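Local structure of hydroxyethylphosphonate dioxygenase (Streptomyces albus, 6B9R) at residues R30-A35 against G44-Y49. The protein probably catalyses the iron(II)-dependent, oxygen-driven cleavage of 2-hydroxyethylphosphonate to hydroxymethylphosphonate. Numbering follows the deposited sequence.
Sequences RNDRAA and GSFGDY
Just after the N-cap Asn31, whose OD1 accepts from Ala34 N at 3.0 Å in a nearly straight bond, Asp32 opens helix 32-39 and meets Phe46 of helix 46-51, the residue nearest to it in backbone register. The Asp32 carboxylate stands almost upright against the Phe46 ring, the two planes 77° apart, with CG 4.1 Å from CD2 of Phe46. Its OD2 reaches Gly47 through a water, which donates to Asp32 OD2 (3.0 Å) and accepts from Gly47 N (2.9 Å); Asp32 OD1 forms a salt bridge with Arg22. Arg33 is bent at chi2 and chi3, which brings its guanidinium to Gly44, where NH1 lies 3.5 Å from Gly44 CA. The same water sits in plane at the edge of this guanidinium and takes a weak bond from NH1. Arg33 NH1 also forms a salt bridge with Glu36, whose carboxylate accepts from Gly44 N and Phe46 N, tying the start of the second segment to helix 32-39. Ala35 makes the apolar contact: its CB sits over the centre of one face of the Phe46 ring, 3.8 Å from the centroid and 13° off the normal, a CH-pi contact. With CG anti to the backbone N (chi1 -166°) the Phe46 ring is directed at helix 32-39, and chi2 turns its face to the methyl. A serine in place of Phe46 would probably leave the Ala35 methyl without its aromatic cover and open a gap between the two helices. The ring also touches Leu21, Arg22 and Ala25 of helix 10-27, so three helices of the N-terminal helical region meet around it, far from the chain's centre, while Asn31 packs on Ile101 and Ala34 on Arg99, both of strand 99-103 of the second subunit.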
loop_
_atom_site.group_PDB
_atom_site.type_symbol
_atom_site.label_atom_id
_atom_site.label_comp_id
_atom_site.label_asym_id
_atom_site.label_seq_id
_atom_site.Cartn_x
_atom_site.Cartn_y
_atom_site.Cartn_z
ATOM N N ARG A 30 22.578 12.158 1.863
ATOM C CA ARG A 30 23.008 13.353 2.588
ATOM C C ARG A 30 23.513 12.925 3.965
ATOM O O ARG A 30 22.720 12.503 4.816
ATOM C CB ARG A 30 21.859 14.353 2.720
ATOM C CG ARG A 30 21.158 14.689 1.381
ATOM C CD ARG A 30 22.183 15.215 0.373
ATOM N NE ARG A 30 21.650 16.169 -0.607
ATOM C CZ ARG A 30 21.191 15.841 -1.814
ATOM N NH1 ARG A 30 20.764 16.793 -2.633
ATOM N NH2 ARG A 30 21.144 14.567 -2.203
ATOM N N ASN A 31 24.820 13.020 4.193
ATOM C CA ASN A 31 25.313 12.722 5.527
ATOM C C ASN A 31 25.069 13.945 6.407
ATOM O O ASN A 31 24.450 14.924 5.983
ATOM C CB ASN A 31 26.771 12.266 5.484
ATOM C CG ASN A 31 27.716 13.338 4.979
ATOM O OD1 ASN A 31 27.352 14.508 4.857
ATOM N ND2 ASN A 31 28.956 12.938 4.706
ATOM N N ASP A 32 25.566 13.906 7.644
ATOM C CA ASP A 32 25.252 14.959 8.605
ATOM C C ASP A 32 25.614 16.339 8.055
ATOM O O ASP A 32 24.804 17.272 8.106
ATOM C CB ASP A 32 25.984 14.688 9.922
ATOM C CG ASP A 32 25.461 13.449 10.641
ATOM O OD1 ASP A 32 25.253 12.407 9.980
ATOM O OD2 ASP A 32 25.274 13.513 11.873
ATOM N N ARG A 33 26.826 16.480 7.501
ATOM C CA ARG A 33 27.250 17.784 6.993
ATOM C C ARG A 33 26.424 18.208 5.784
ATOM O O ARG A 33 26.014 19.373 5.675
ATOM C CB ARG A 33 28.739 17.752 6.636
ATOM C CG ARG A 33 29.652 17.245 7.757
ATOM C CD ARG A 33 29.773 18.251 8.926
ATOM N NE ARG A 33 28.684 18.065 9.883
ATOM C CZ ARG A 33 28.696 17.162 10.858
ATOM N NH1 ARG A 33 27.654 17.042 11.670
ATOM N NH2 ARG A 33 29.758 16.378 11.027
ATOM N N ALA A 34 26.159 17.283 4.858
ATOM C CA ALA A 34 25.348 17.648 3.699
ATOM C C ALA A 34 23.918 18.005 4.107
ATOM O O ALA A 34 23.321 18.936 3.553
ATOM C CB ALA A 34 25.357 16.510 2.676
ATOM N N ALA A 35 23.347 17.283 5.075
ATOM C CA ALA A 35 21.970 17.585 5.476
ATOM C C ALA A 35 21.878 18.956 6.149
ATOM O O ALA A 35 20.907 19.696 5.933
ATOM C CB ALA A 35 21.423 16.487 6.397
ATOM N N GLY A 44 27.353 20.881 12.456
ATOM C CA GLY A 44 27.508 19.976 13.572
ATOM C C GLY A 44 26.233 19.581 14.300
ATOM O O GLY A 44 26.304 18.746 15.208
ATOM N N SER A 45 25.069 20.117 13.925
ATOM C CA SER A 45 23.865 19.945 14.732
ATOM C C SER A 45 22.971 18.780 14.307
ATOM O O SER A 45 22.049 18.439 15.055
ATOM C CB SER A 45 23.027 21.229 14.719
ATOM O OG SER A 45 22.523 21.495 13.418
ATOM N N PHE A 46 23.205 18.157 13.149
ATOM C CA PHE A 46 22.216 17.206 12.638
ATOM C C PHE A 46 22.003 16.054 13.613
ATOM O O PHE A 46 20.871 15.582 13.795
ATOM C CB PHE A 46 22.630 16.687 11.256
ATOM C CG PHE A 46 21.516 15.972 10.517
ATOM C CD1 PHE A 46 20.387 16.666 10.092
ATOM C CD2 PHE A 46 21.601 14.613 10.243
ATOM C CE1 PHE A 46 19.356 16.010 9.410
ATOM C CE2 PHE A 46 20.567 13.954 9.564
ATOM C CZ PHE A 46 19.459 14.661 9.146
ATOM N N GLY A 47 23.075 15.610 14.273
ATOM C CA GLY A 47 22.952 14.555 15.261
ATOM C C GLY A 47 22.048 14.915 16.425
ATOM O O GLY A 47 21.452 14.031 17.042
ATOM N N ASP A 48 21.923 16.210 16.739
ATOM C CA ASP A 48 21.019 16.609 17.818
ATOM C C ASP A 48 19.555 16.474 17.418
ATOM O O ASP A 48 18.698 16.231 18.278
ATOM C CB ASP A 48 21.313 18.037 18.246
ATOM C CG ASP A 48 22.694 18.181 18.851
ATOM O OD1 ASP A 48 23.046 17.363 19.727
ATOM O OD2 ASP A 48 23.432 19.088 18.431
ATOM N N TYR A 49 19.245 16.637 16.134
ATOM C CA TYR A 49 17.876 16.422 15.673
ATOM C C TYR A 49 17.572 14.940 15.514
ATOM O O TYR A 49 16.451 14.493 15.788
ATOM C CB TYR A 49 17.652 17.152 14.350
ATOM C CG TYR A 49 17.708 18.639 14.505
ATOM C CD1 TYR A 49 16.594 19.345 14.937
ATOM C CD2 TYR A 49 18.882 19.338 14.267
ATOM C CE1 TYR A 49 16.633 20.703 15.098
ATOM C CE2 TYR A 49 18.938 20.707 14.436
ATOM C CZ TYR A 49 17.805 21.383 14.846
ATOM O OH TYR A 49 17.833 22.743 15.014
HETATM O O HOH W 1 25.979 15.653 13.786
#